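Side-chain contacts in putative alcohol dehydrogenase (Sinorhizobium meliloti, PDB 4J6F), which probably catalyses the NAD(P)-dependent oxidation of alcohols, as a member of the medium-chain dehydrogenase/reductase superfamily: residues 86-91 and 98-103; 74-79 and 151-156; 246-251 and 347-352; 227-232 and 340-345; 285-290 and 298-303. All coordinates share one frame; numbering follows the deposited sequence.

Contact 1: 86-91 and 98-103; sequences GTEDDP and RRHGNT
The backbones come closest at T87 and R99, whose CA atoms lie 6.6 Å apart, where two segments without regular secondary structure face each other and a type I beta turn runs from R98 to G101. Both belong to the long loop between helix 75-82 and strand 113-121, within the GroES-like domain, so the contact illustrates how a surface excursion can be tied together by a few side chains. R99 reaches across with its chain extended from CG to NE, and NE donates to G86 O at 2.9 Å. That bond is well bent, 142° at the hydrogen, and the donor stands above the carbonyl plane. One face of the guanidinium lies over the T87-E88 peptide, with T87 C and E88 N lying over its centre. The far nitrogens are shared more widely: NH2 also bonds Y85 O and forms a salt bridge with D314 of the second subunit, while NH1 bonds T317 of that subunit, so the same arginine serves fold and interface. E88 sends an extended chain toward H100, and its carboxylate and the guanidinium of R99 are nearly perpendicular, at 87°. A water joins them, donating to E88 OE1 and accepting from R99 NH1, each at 3.1 Å. The opposite charges nearby probably help keep the carboxylate ionised. On the other segment, H100 has CG anti to its carbonyl carbon (chi1 -62°), which swings the imidazole toward E88; there NE2 donates to E88 OE1 at 2.9 Å, approaching from above the carboxylate plane.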
# COMPACT_ATOMS: atom_id res chain seq x y z
N GLY A 86 19.71 0.19 6.61
CA GLY A 86 19.67 1.64 6.49
C GLY A 86 18.77 2.28 7.53
O GLY A 86 18.18 1.59 8.38
N THR A 87 18.68 3.60 7.47
CA THR A 87 17.83 4.37 8.37
C THR A 87 16.86 5.21 7.55
O THR A 87 17.07 5.43 6.35
CB THR A 87 18.65 5.30 9.30
OG1 THR A 87 19.23 6.36 8.53
CG2 THR A 87 19.76 4.53 10.01
N GLU A 88 15.79 5.66 8.20
CA GLU A 88 14.80 6.53 7.57
C GLU A 88 15.40 7.79 6.95
O GLU A 88 14.96 8.22 5.90
CB GLU A 88 13.75 6.92 8.62
CG GLU A 88 12.94 5.75 9.13
CD GLU A 88 12.15 6.07 10.37
OE1 GLU A 88 11.28 5.23 10.74
OE2 GLU A 88 12.39 7.14 10.99
N ASP A 89 16.38 8.39 7.62
CA ASP A 89 17.04 9.60 7.10
C ASP A 89 18.08 9.29 6.04
O ASP A 89 18.20 10.03 5.07
CB ASP A 89 17.68 10.39 8.24
CG ASP A 89 16.66 10.98 9.18
OD1 ASP A 89 15.57 11.36 8.70
OD2 ASP A 89 16.96 11.07 10.40
N ASP A 90 18.81 8.19 6.22
CA ASP A 90 19.87 7.79 5.30
C ASP A 90 19.75 6.31 4.93
O ASP A 90 20.04 5.43 5.75
CB ASP A 90 21.25 8.10 5.90
CG ASP A 90 22.38 7.93 4.90
OD1 ASP A 90 22.13 7.53 3.73
OD2 ASP A 90 23.53 8.21 5.28
N PRO A 91 19.33 6.02 3.69
CA PRO A 91 19.05 4.66 3.27
C PRO A 91 20.32 3.83 3.05
O PRO A 91 20.24 2.63 2.79
CB PRO A 91 18.28 4.84 1.94
CG PRO A 91 18.09 6.31 1.76
CD PRO A 91 19.15 6.97 2.58
N ARG A 98 16.01 -3.35 13.32
CA ARG A 98 15.27 -2.77 14.42
C ARG A 98 15.72 -1.34 14.63
O ARG A 98 16.39 -1.03 15.62
CB ARG A 98 15.40 -3.61 15.69
CG ARG A 98 14.11 -3.61 16.48
CD ARG A 98 14.06 -4.80 17.41
NE ARG A 98 12.73 -4.96 18.00
CZ ARG A 98 12.31 -4.34 19.11
NH1 ARG A 98 11.08 -4.57 19.55
NH2 ARG A 98 13.11 -3.52 19.77
N ARG A 99 15.33 -0.47 13.70
CA ARG A 99 15.80 0.91 13.66
C ARG A 99 15.52 1.71 14.94
O ARG A 99 16.28 2.60 15.28
CB ARG A 99 15.22 1.66 12.46
CG ARG A 99 15.69 1.16 11.10
CD ARG A 99 14.77 1.66 9.99
NE ARG A 99 15.33 1.59 8.64
CZ ARG A 99 14.72 2.06 7.55
NH1 ARG A 99 13.50 2.63 7.63
NH2 ARG A 99 15.31 1.95 6.36
N HIS A 100 14.44 1.39 15.66
CA HIS A 100 14.03 2.25 16.77
C HIS A 100 14.08 1.62 18.16
O HIS A 100 13.66 2.22 19.14
CB HIS A 100 12.66 2.88 16.48
CG HIS A 100 12.66 3.75 15.27
ND1 HIS A 100 13.15 5.04 15.28
CD2 HIS A 100 12.28 3.51 13.99
CE1 HIS A 100 13.06 5.56 14.07
NE2 HIS A 100 12.53 4.65 13.27
N GLY A 101 14.64 0.42 18.25
CA GLY A 101 14.88 -0.23 19.53
C GLY A 101 15.99 -1.22 19.31
O GLY A 101 15.74 -2.41 19.08
N ASN A 102 17.23 -0.73 19.33
CA ASN A 102 18.36 -1.59 19.03
C ASN A 102 18.68 -2.58 20.17
O ASN A 102 19.37 -2.23 21.13
CB ASN A 102 19.60 -0.80 18.62
CG ASN A 102 20.72 -1.69 18.13
OD1 ASN A 102 20.51 -2.89 17.89
ND2 ASN A 102 21.91 -1.13 17.98
N THR A 103 18.16 -3.80 20.02
CA THR A 103 18.34 -4.89 20.97
C THR A 103 19.47 -5.84 20.54
O THR A 103 19.76 -6.84 21.21
CB THR A 103 17.04 -5.70 21.12
OG1 THR A 103 16.61 -6.13 19.83
CG2 THR A 103 15.95 -4.89 21.80
O HOH W 1 11.66 2.21 10.15

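Contact 2: 74-79 and 151-156; sequences NNTDVW and IDYMGH
T76 and Y153 meet through their hydroxyls, their side chains coming from opposite directions. OG1 of T76 lies 2.7 Å from OH of Y153 in a hydrogen bond in which either hydroxyl could be the donor. The threonine methyl follows its hydroxyl in, CG2 standing 3.3 Å from Y153 OH, so the phenol oxygen is approached by both branches. T76 OG1 is set trans to the backbone N (chi1 -166°), a rotation that carries it off helix 75-82 toward the ring. The same OG1 also bonds the Y85 hydroxyl, making a short chain of hydroxyl groups.

CB of H156 sits above one face of the tyrosine ring, offset toward the rim, and the rings of W97 and F138 also meet it. In turn H156 ND1 donates to the syn lone pair of D152 OD1 at 2.9 Å, while Y153 N reaches that oxygen from the anti side, 30° out of plane. A bound glycerol, probably from the crystallisation liquor, lies about 3 Å from the side chain of Y153 and may mark a pocket. The contact joins helix 75-82 to strand 152-153 of the mixed sheet in the GroES-like domain, the catalytic half typical of medium-chain dehydrogenases.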
# COMPACT_ATOMS: atom_id res chain seq x y z
N ASN A 74 18.76 -17.66 6.69
CA ASN A 74 17.87 -16.66 6.11
C ASN A 74 18.59 -15.37 5.72
O ASN A 74 19.65 -15.05 6.26
CB ASN A 74 16.74 -16.33 7.08
CG ASN A 74 15.84 -17.51 7.32
OD1 ASN A 74 15.05 -17.90 6.46
ND2 ASN A 74 15.98 -18.10 8.49
N ASN A 75 17.99 -14.60 4.81
CA ASN A 75 18.58 -13.33 4.42
C ASN A 75 18.89 -12.39 5.59
O ASN A 75 19.92 -11.68 5.60
CB ASN A 75 17.67 -12.66 3.40
CG ASN A 75 17.83 -13.25 2.02
OD1 ASN A 75 18.70 -14.09 1.79
ND2 ASN A 75 17.01 -12.82 1.09
N THR A 76 18.02 -12.39 6.58
CA THR A 76 18.19 -11.51 7.71
C THR A 76 19.51 -11.77 8.44
O THR A 76 20.08 -10.84 9.00
CB THR A 76 16.97 -11.57 8.65
OG1 THR A 76 17.02 -10.48 9.55
CG2 THR A 76 16.94 -12.88 9.43
N ASP A 77 20.01 -13.01 8.41
CA ASP A 77 21.36 -13.36 8.91
C ASP A 77 22.40 -12.40 8.36
O ASP A 77 23.19 -11.81 9.10
CB ASP A 77 21.79 -14.75 8.42
CG ASP A 77 20.95 -15.89 8.98
OD1 ASP A 77 20.02 -15.64 9.80
OD2 ASP A 77 21.24 -17.04 8.59
N VAL A 78 22.38 -12.29 7.04
CA VAL A 78 23.35 -11.57 6.24
C VAL A 78 23.15 -10.08 6.45
O VAL A 78 24.08 -9.37 6.82
CB VAL A 78 23.21 -11.94 4.75
CG1 VAL A 78 24.07 -11.05 3.87
CG2 VAL A 78 23.60 -13.38 4.52
N TRP A 79 21.93 -9.60 6.22
CA TRP A 79 21.67 -8.17 6.36
C TRP A 79 21.92 -7.61 7.75
O TRP A 79 22.43 -6.50 7.87
CB TRP A 79 20.27 -7.81 5.85
CG TRP A 79 20.16 -7.95 4.36
CD1 TRP A 79 21.13 -7.66 3.40
CD2 TRP A 79 19.01 -8.38 3.63
NE1 TRP A 79 20.64 -7.91 2.13
CE2 TRP A 79 19.34 -8.34 2.25
CE3 TRP A 79 17.74 -8.79 4.02
CZ2 TRP A 79 18.43 -8.71 1.26
CZ3 TRP A 79 16.83 -9.15 3.02
CH2 TRP A 79 17.18 -9.11 1.66
N ILE A 151 7.60 -6.21 17.43
CA ILE A 151 8.25 -7.50 17.27
C ILE A 151 9.77 -7.42 17.26
O ILE A 151 10.36 -6.38 16.90
CB ILE A 151 7.83 -8.21 15.98
CG1 ILE A 151 7.99 -7.28 14.78
CG2 ILE A 151 6.41 -8.75 16.11
CD1 ILE A 151 7.85 -7.97 13.44
N ASP A 152 10.39 -8.52 17.66
CA ASP A 152 11.82 -8.76 17.57
C ASP A 152 11.95 -10.25 17.22
O ASP A 152 10.93 -10.93 17.01
CB ASP A 152 12.45 -8.44 18.92
CG ASP A 152 13.93 -8.07 18.81
OD1 ASP A 152 14.58 -8.40 17.78
OD2 ASP A 152 14.43 -7.44 19.78
N TYR A 153 13.18 -10.76 17.13
CA TYR A 153 13.36 -12.21 16.93
C TYR A 153 14.62 -12.79 17.51
O TYR A 153 15.62 -12.09 17.69
CB TYR A 153 13.26 -12.61 15.45
CG TYR A 153 14.42 -12.20 14.58
CD1 TYR A 153 15.58 -12.95 14.51
CD2 TYR A 153 14.34 -11.05 13.78
CE1 TYR A 153 16.65 -12.57 13.69
CE2 TYR A 153 15.40 -10.66 12.96
CZ TYR A 153 16.55 -11.43 12.91
OH TYR A 153 17.58 -11.06 12.08
N MSE A 154 14.57 -14.08 17.79
CA MSE A 154 15.71 -14.84 18.27
C MSE A 154 16.74 -14.95 17.19
O MSE A 154 16.44 -15.37 16.08
CB MSE A 154 15.22 -16.21 18.71
CG MSE A 154 13.90 -15.95 19.41
SE MSE A 154 13.66 -17.13 20.95
CE MSE A 154 11.71 -17.27 20.84
N GLY A 155 17.97 -14.58 17.53
CA GLY A 155 19.03 -14.42 16.56
C GLY A 155 19.29 -12.94 16.32
O GLY A 155 20.31 -12.58 15.71
N HIS A 156 18.38 -12.09 16.76
CA HIS A 156 18.62 -10.65 16.76
C HIS A 156 18.57 -10.01 18.14
O HIS A 156 19.54 -9.46 18.61
CB HIS A 156 17.67 -9.92 15.81
CG HIS A 156 17.86 -8.44 15.79
ND1 HIS A 156 17.15 -7.59 16.61
CD2 HIS A 156 18.70 -7.65 15.08
CE1 HIS A 156 17.54 -6.35 16.40
NE2 HIS A 156 18.48 -6.36 15.47

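Contact 3: 246-251 and 347-352; sequences MLDIGA and KIRPLV
R349 reaches the end of helix 243-248 and spends NH2 on the carbonyl oxygen of D248, donating over 3.1 Å with an angle of 153° at the hydrogen. The acceptor lies in the guanidinium plane, at its edge, whereas the nitrogen stands well above the carbonyl plane, 62° out of it. The carboxylate of the same aspartate gives a second, looser attraction: D248 OD1 is 3.8 Å from R349 NH2, a long salt bridge, with carboxylate and guanidinium planes steeply inclined to each other. One arginine nitrogen thus serves both backbone and side chain of D248.

The helix ends in a Schellman motif, with G250 at positive phi. M246 O, on selenomethionine, takes the N-H groups of I249 and A251 from opposite faces of its plane, and G250 N bonds L247 O. G250 O is in turn taken by R228 of the preceding helix of this Rossmann-type nucleotide-binding domain. The backbone N of R349 also has a partner there, donating to the side-chain oxygen of Q225, so helix 218-229 ties to both segments.

Beside the polar pair, I249 and L351 make an apolar contact. CG2 of I249, placed anti to its carbonyl carbon, meets CD2 of L351 at 3.7 Å, the side chains crossing at about a right angle, while the guanidinium of R349 passes obliquely by the same methyl, its NH2 4.0 Å away.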
# COMPACT_ATOMS: atom_id res chain seq x y z
N MSE A 246 10.79 -24.85 -10.03
CA MSE A 246 9.63 -24.08 -9.60
C MSE A 246 8.39 -24.86 -9.89
O MSE A 246 7.49 -24.93 -9.05
CB MSE A 246 9.58 -22.70 -10.24
CG MSE A 246 10.77 -21.82 -9.86
SE MSE A 246 10.88 -21.48 -7.91
CE MSE A 246 11.95 -23.02 -7.31
N LEU A 247 8.32 -25.48 -11.07
CA LEU A 247 7.23 -26.40 -11.39
C LEU A 247 7.11 -27.51 -10.33
O LEU A 247 6.00 -27.90 -9.92
CB LEU A 247 7.41 -26.99 -12.79
CG LEU A 247 7.23 -26.03 -13.98
CD1 LEU A 247 7.53 -26.72 -15.30
CD2 LEU A 247 5.84 -25.38 -14.01
N ASP A 248 8.25 -27.99 -9.85
CA ASP A 248 8.26 -29.08 -8.89
C ASP A 248 7.63 -28.71 -7.55
O ASP A 248 7.09 -29.57 -6.87
CB ASP A 248 9.68 -29.59 -8.66
CG ASP A 248 9.74 -31.08 -8.44
OD1 ASP A 248 8.70 -31.68 -8.10
OD2 ASP A 248 10.83 -31.66 -8.62
N ILE A 249 7.71 -27.45 -7.16
CA ILE A 249 7.14 -27.05 -5.88
C ILE A 249 5.74 -26.47 -6.00
O ILE A 249 5.18 -26.03 -4.99
CB ILE A 249 8.08 -26.11 -5.09
CG1 ILE A 249 8.27 -24.78 -5.81
CG2 ILE A 249 9.42 -26.79 -4.85
CD1 ILE A 249 8.95 -23.72 -4.98
N GLY A 250 5.16 -26.48 -7.20
CA GLY A 250 3.74 -26.17 -7.41
C GLY A 250 3.38 -24.94 -8.22
O GLY A 250 2.21 -24.57 -8.29
N ALA A 251 4.37 -24.29 -8.85
CA ALA A 251 4.10 -23.12 -9.69
C ALA A 251 3.24 -23.54 -10.87
O ALA A 251 3.44 -24.61 -11.43
CB ALA A 251 5.38 -22.47 -10.18
N LYS A 347 0.42 -29.89 3.82
CA LYS A 347 -0.04 -29.05 2.72
C LYS A 347 1.15 -28.30 2.11
O LYS A 347 1.06 -27.81 1.00
CB LYS A 347 -1.14 -28.08 3.15
CG LYS A 347 -2.39 -28.74 3.70
CD LYS A 347 -3.64 -27.87 3.55
CE LYS A 347 -4.89 -28.72 3.75
NZ LYS A 347 -6.18 -28.02 3.45
N ILE A 348 2.24 -28.19 2.87
CA ILE A 348 3.53 -27.75 2.33
C ILE A 348 4.60 -28.80 2.65
O ILE A 348 4.39 -29.64 3.52
CB ILE A 348 3.97 -26.37 2.86
CG1 ILE A 348 4.06 -26.39 4.40
CG2 ILE A 348 3.06 -25.28 2.33
CD1 ILE A 348 4.50 -25.09 5.04
N ARG A 349 5.74 -28.75 1.95
CA ARG A 349 6.82 -29.72 2.18
C ARG A 349 8.21 -29.07 2.33
O ARG A 349 8.47 -27.98 1.80
CB ARG A 349 6.80 -30.81 1.09
CG ARG A 349 7.04 -30.34 -0.33
CD ARG A 349 7.05 -31.50 -1.31
NE ARG A 349 7.36 -31.09 -2.68
CZ ARG A 349 8.58 -31.07 -3.21
NH1 ARG A 349 9.63 -31.42 -2.48
NH2 ARG A 349 8.77 -30.68 -4.48
N PRO A 350 9.12 -29.74 3.06
CA PRO A 350 10.43 -29.11 3.29
C PRO A 350 11.28 -29.10 2.03
O PRO A 350 11.25 -30.05 1.26
CB PRO A 350 11.07 -30.01 4.34
CG PRO A 350 10.49 -31.36 4.05
CD PRO A 350 9.07 -31.11 3.61
N LEU A 351 12.02 -28.02 1.82
CA LEU A 351 12.90 -27.91 0.67
C LEU A 351 14.35 -27.81 1.13
O LEU A 351 14.86 -26.73 1.42
CB LEU A 351 12.51 -26.69 -0.16
CG LEU A 351 11.03 -26.67 -0.56
CD1 LEU A 351 10.64 -25.32 -1.15
CD2 LEU A 351 10.74 -27.81 -1.53
N VAL A 352 15.03 -28.95 1.22
CA VAL A 352 16.40 -28.90 1.71
C VAL A 352 17.37 -28.71 0.54
O VAL A 352 17.56 -29.62 -0.27
CB VAL A 352 16.77 -30.12 2.57
CG1 VAL A 352 18.21 -30.03 3.02
CG2 VAL A 352 15.86 -30.18 3.78

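Contact 4: 227-232 and 340-345; sequences ARARGA and VRYIEE
The apolar part of the contact rests on A229 and Y342, whose CA atoms are 7.6 Å apart. The methyl of A229 sits over one face of the tyrosine ring in a CH-pi contact, CB lying 3.9 Å from the ring centroid and 18° off the ring normal. It is displaced toward the hydroxyl end, so CZ of Y342 is its nearest atom, at 3.7 Å. With CG anti to the carbonyl carbon (chi1 -82°), Y342 extends from helix 333-344 and lays its ring against the methyl. CB of R230 adds a marginal touch, 4.0 Å from Y342 OH.

The polar part is indirect. A water accepts from R230 NE at 2.6 Å and from Y342 OH at 3.0 Å, bridging two donors from opposite segments, and it lies in the guanidinium plane. R230 bends at chi3 on its way there; its terminal nitrogens turn to other partners, NH1 to L204 O and NH2 to E200 in a salt bridge.

Backbone bonds finish the end of helix 218-229: A232 N reaches A227 O and G231 N reaches R228 O. With G231 at positive phi this is a Schellman motif, and Y342 of helix 333-344 packs on that capped C-terminal end in the Rossmann-type domain.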
# COMPACT_ATOMS: atom_id res chain seq x y z
N ALA A 227 0.74 -20.34 -1.39
CA ALA A 227 -0.30 -20.03 -2.36
C ALA A 227 -1.15 -21.27 -2.68
O ALA A 227 -2.39 -21.22 -2.69
CB ALA A 227 0.30 -19.46 -3.63
N ARG A 228 -0.47 -22.39 -2.94
CA ARG A 228 -1.18 -23.62 -3.24
C ARG A 228 -2.02 -24.06 -2.05
O ARG A 228 -3.17 -24.46 -2.21
CB ARG A 228 -0.20 -24.70 -3.65
CG ARG A 228 0.32 -24.55 -5.06
CD ARG A 228 -0.82 -24.70 -6.05
NE ARG A 228 -0.34 -24.52 -7.42
CZ ARG A 228 -1.11 -24.38 -8.48
NH1 ARG A 228 -2.43 -24.40 -8.36
NH2 ARG A 228 -0.55 -24.22 -9.67
N ALA A 229 -1.45 -23.95 -0.86
CA ALA A 229 -2.08 -24.38 0.39
C ALA A 229 -3.44 -23.74 0.64
O ALA A 229 -4.26 -24.31 1.34
CB ALA A 229 -1.16 -24.11 1.57
N ARG A 230 -3.66 -22.55 0.08
CA ARG A 230 -4.88 -21.80 0.34
C ARG A 230 -5.77 -21.73 -0.91
O ARG A 230 -6.82 -21.09 -0.90
CB ARG A 230 -4.55 -20.41 0.93
CG ARG A 230 -4.39 -19.29 -0.08
CD ARG A 230 -3.56 -18.10 0.37
NE ARG A 230 -3.32 -17.97 1.81
CZ ARG A 230 -3.59 -16.88 2.53
NH1 ARG A 230 -4.15 -15.82 1.97
NH2 ARG A 230 -3.29 -16.85 3.83
N GLY A 231 -5.35 -22.42 -1.98
CA GLY A 231 -6.16 -22.54 -3.19
C GLY A 231 -5.87 -21.52 -4.28
O GLY A 231 -6.61 -21.41 -5.25
N ALA A 232 -4.78 -20.78 -4.12
CA ALA A 232 -4.40 -19.76 -5.09
C ALA A 232 -3.48 -20.32 -6.17
O ALA A 232 -2.91 -21.40 -6.02
CB ALA A 232 -3.74 -18.59 -4.38
N VAL A 340 2.27 -24.25 11.50
CA VAL A 340 2.37 -25.56 12.15
C VAL A 340 1.34 -26.51 11.53
O VAL A 340 1.69 -27.60 11.08
CB VAL A 340 2.22 -25.47 13.69
CG1 VAL A 340 2.12 -26.85 14.33
CG2 VAL A 340 3.41 -24.73 14.29
N ARG A 341 0.08 -26.06 11.47
CA ARG A 341 -1.00 -26.85 10.90
C ARG A 341 -0.68 -27.32 9.47
O ARG A 341 -0.91 -28.49 9.14
CB ARG A 341 -2.28 -26.03 10.94
CG ARG A 341 -3.52 -26.78 11.39
CD ARG A 341 -4.49 -25.86 12.13
NE ARG A 341 -4.85 -24.65 11.37
CZ ARG A 341 -4.70 -23.40 11.82
NH1 ARG A 341 -4.20 -23.18 13.03
NH2 ARG A 341 -5.05 -22.37 11.06
N TYR A 342 -0.13 -26.43 8.64
CA TYR A 342 0.23 -26.77 7.26
C TYR A 342 1.28 -27.87 7.19
O TYR A 342 1.15 -28.83 6.42
CB TYR A 342 0.77 -25.55 6.52
CG TYR A 342 -0.26 -24.60 5.94
CD1 TYR A 342 -1.58 -24.99 5.72
CD2 TYR A 342 0.11 -23.30 5.59
CE1 TYR A 342 -2.51 -24.11 5.19
CE2 TYR A 342 -0.82 -22.41 5.05
CZ TYR A 342 -2.12 -22.82 4.85
OH TYR A 342 -3.02 -21.94 4.32
N ILE A 343 2.33 -27.69 7.98
CA ILE A 343 3.38 -28.69 8.12
C ILE A 343 2.78 -30.05 8.49
O ILE A 343 3.12 -31.07 7.86
CB ILE A 343 4.44 -28.28 9.15
CG1 ILE A 343 5.29 -27.12 8.61
CG2 ILE A 343 5.31 -29.47 9.50
CD1 ILE A 343 5.98 -26.29 9.67
N GLU A 344 1.89 -30.06 9.48
CA GLU A 344 1.30 -31.30 10.01
C GLU A 344 0.40 -32.00 9.01
O GLU A 344 0.56 -33.19 8.77
CB GLU A 344 0.56 -31.06 11.31
CG GLU A 344 1.50 -30.81 12.48
CD GLU A 344 0.76 -30.48 13.76
OE1 GLU A 344 1.35 -30.62 14.87
OE2 GLU A 344 -0.42 -30.08 13.66
N GLU A 345 -0.51 -31.25 8.39
CA GLU A 345 -1.40 -31.78 7.35
C GLU A 345 -0.67 -32.03 6.03
O GLU A 345 -1.28 -32.44 5.05
CB GLU A 345 -2.56 -30.81 7.11
CG GLU A 345 -3.47 -30.58 8.31
CD GLU A 345 -4.28 -29.30 8.22
OE1 GLU A 345 -4.28 -28.63 7.15
OE2 GLU A 345 -4.93 -28.94 9.22
O HOH W 2 -1.71 -19.93 2.48

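Contact 5: 285-290 and 298-303; sequences PLFNDL and GRYTTA
A beta-alpha-beta unit, strand 277-280, helix 287-293 and strand 299-302, brings this contact together, with F287 and L290 of the helix meeting Y300 of the strand. F287 and Y300 form an offset edge-to-face pair: the edge of the phenylalanine points toward the face of the tyrosine, the planes are 86° apart and the centroids 5.3 Å. The closest approach is CE1 of F287 to CZ of Y300, 3.5 Å. CD1 and CE1 of F287 both come about as near to the phenol oxygen, so the edge meets the hydroxyl end of the ring rather than its centre. Chi1 of F287 is 179°, trans to the backbone N, and it swings the ring away from the helix backbone to where this edge can reach the tyrosine.

In the wider architecture the strand lies within the six-stranded parallel sheet of the Rossmann-type domain, the helix packing on one side of it. Y300 uses its hydroxyl there as well, bonding D280 on the adjacent strand 277-280, which ties down the phenol end of the ring while the F287 edge lies against CZ and OH. L315 of the second subunit packs on Y300 too, and N288 of the helix bonds E88 O of that subunit, so this unit borders the interface with the second subunit.

L290 makes a looser contact, about one turn further along the helix from F287. Its CD1 approaches the edge of the tyrosine ring, near the ring plane, and comes within 4.4 Å of CE2 of Y300.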
# COMPACT_ATOMS: atom_id res chain seq x y z
N PRO A 285 15.24 -2.76 -10.00
CA PRO A 285 14.84 -2.31 -11.33
C PRO A 285 13.56 -3.02 -11.84
O PRO A 285 13.00 -2.62 -12.85
CB PRO A 285 16.05 -2.66 -12.19
CG PRO A 285 16.68 -3.85 -11.50
CD PRO A 285 16.25 -3.83 -10.05
N LEU A 286 13.11 -4.05 -11.13
CA LEU A 286 11.88 -4.75 -11.48
C LEU A 286 10.58 -4.07 -10.99
O LEU A 286 9.49 -4.34 -11.50
CB LEU A 286 11.95 -6.17 -10.92
CG LEU A 286 11.73 -7.36 -11.85
CD1 LEU A 286 12.87 -7.46 -12.85
CD2 LEU A 286 11.63 -8.62 -11.00
N PHE A 287 10.71 -3.17 -10.02
CA PHE A 287 9.58 -2.68 -9.24
C PHE A 287 8.49 -2.02 -10.08
O PHE A 287 7.32 -2.36 -9.96
CB PHE A 287 10.06 -1.69 -8.18
CG PHE A 287 8.96 -1.11 -7.35
CD1 PHE A 287 8.32 -1.88 -6.39
CD2 PHE A 287 8.55 0.20 -7.54
CE1 PHE A 287 7.30 -1.35 -5.62
CE2 PHE A 287 7.53 0.74 -6.77
CZ PHE A 287 6.90 -0.04 -5.81
N ASN A 288 8.90 -1.08 -10.92
CA ASN A 288 7.95 -0.37 -11.75
C ASN A 288 7.22 -1.32 -12.71
O ASN A 288 6.03 -1.14 -12.97
CB ASN A 288 8.62 0.75 -12.53
CG ASN A 288 7.61 1.59 -13.31
OD1 ASN A 288 6.73 2.22 -12.72
ND2 ASN A 288 7.73 1.59 -14.64
N ASP A 289 7.92 -2.32 -13.21
CA ASP A 289 7.31 -3.25 -14.14
C ASP A 289 6.22 -4.07 -13.48
O ASP A 289 5.18 -4.35 -14.08
CB ASP A 289 8.36 -4.16 -14.78
CG ASP A 289 9.07 -3.50 -15.94
OD1 ASP A 289 8.67 -2.39 -16.36
OD2 ASP A 289 10.02 -4.11 -16.45
N LEU A 290 6.45 -4.45 -12.22
CA LEU A 290 5.48 -5.21 -11.47
C LEU A 290 4.18 -4.41 -11.29
O LEU A 290 3.09 -4.96 -11.45
CB LEU A 290 6.07 -5.59 -10.13
CG LEU A 290 7.20 -6.59 -10.23
CD1 LEU A 290 7.88 -6.67 -8.88
CD2 LEU A 290 6.69 -7.95 -10.67
N GLY A 298 -5.38 -4.20 -7.89
CA GLY A 298 -4.53 -5.30 -7.46
C GLY A 298 -3.67 -4.88 -6.29
O GLY A 298 -3.59 -3.70 -5.96
N ARG A 299 -3.08 -5.88 -5.64
CA ARG A 299 -2.32 -5.72 -4.41
C ARG A 299 -0.88 -6.19 -4.53
O ARG A 299 -0.61 -7.26 -5.03
CB ARG A 299 -3.00 -6.46 -3.27
CG ARG A 299 -4.41 -6.04 -3.00
CD ARG A 299 -5.38 -6.91 -3.75
NE ARG A 299 -5.52 -8.21 -3.12
CZ ARG A 299 -6.13 -9.24 -3.68
NH1 ARG A 299 -6.65 -9.11 -4.88
NH2 ARG A 299 -6.22 -10.38 -3.05
N TYR A 300 0.04 -5.36 -4.05
CA TYR A 300 1.45 -5.63 -4.11
C TYR A 300 1.87 -5.89 -2.68
O TYR A 300 1.38 -5.23 -1.75
CB TYR A 300 2.16 -4.40 -4.69
CG TYR A 300 3.66 -4.41 -4.55
CD1 TYR A 300 4.27 -3.97 -3.36
CD2 TYR A 300 4.48 -4.87 -5.58
CE1 TYR A 300 5.64 -4.00 -3.21
CE2 TYR A 300 5.86 -4.89 -5.44
CZ TYR A 300 6.44 -4.46 -4.24
OH TYR A 300 7.81 -4.47 -4.08
N THR A 301 2.76 -6.85 -2.48
CA THR A 301 3.25 -7.11 -1.14
C THR A 301 4.73 -7.49 -1.13
O THR A 301 5.20 -8.15 -2.04
CB THR A 301 2.39 -8.17 -0.45
OG1 THR A 301 2.79 -8.27 0.92
CG2 THR A 301 2.52 -9.52 -1.15
N THR A 302 5.46 -7.06 -0.11
CA THR A 302 6.89 -7.34 -0.02
C THR A 302 7.37 -7.46 1.42
O THR A 302 6.79 -6.87 2.33
CB THR A 302 7.72 -6.25 -0.74
OG1 THR A 302 9.12 -6.55 -0.64
CG2 THR A 302 7.49 -4.89 -0.14
N ALA A 303 8.40 -8.27 1.63
CA ALA A 303 9.12 -8.32 2.90
C ALA A 303 10.64 -8.32 2.75
O ALA A 303 11.35 -8.60 3.70
CB ALA A 303 8.67 -9.49 3.73

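How the contacts relate
The five contacts fall into two neighbourhoods and an outlier. Contacts 1 and 2, centres 14 Å apart, share the GroES-like domain and touch: T103 OG1 lies 2.5 Å from D152 OD2 and R98 NE 3.0 Å from I151 O, both probable hydrogen bonds. Contacts 3 and 4, centres 11 Å apart, join through K347 N to Y342 O, 2.9 Å, as well as through R228 and G250, their segments alternating along the chain. Contact 5 stands apart, about 8 Å from contact 4 and 6 Å from contact 2 by nearest atoms. Contacts 1 and 5 bond to the second subunit and contact 2 touches it through I151; a glycerol lies beside Y153 of contact 2.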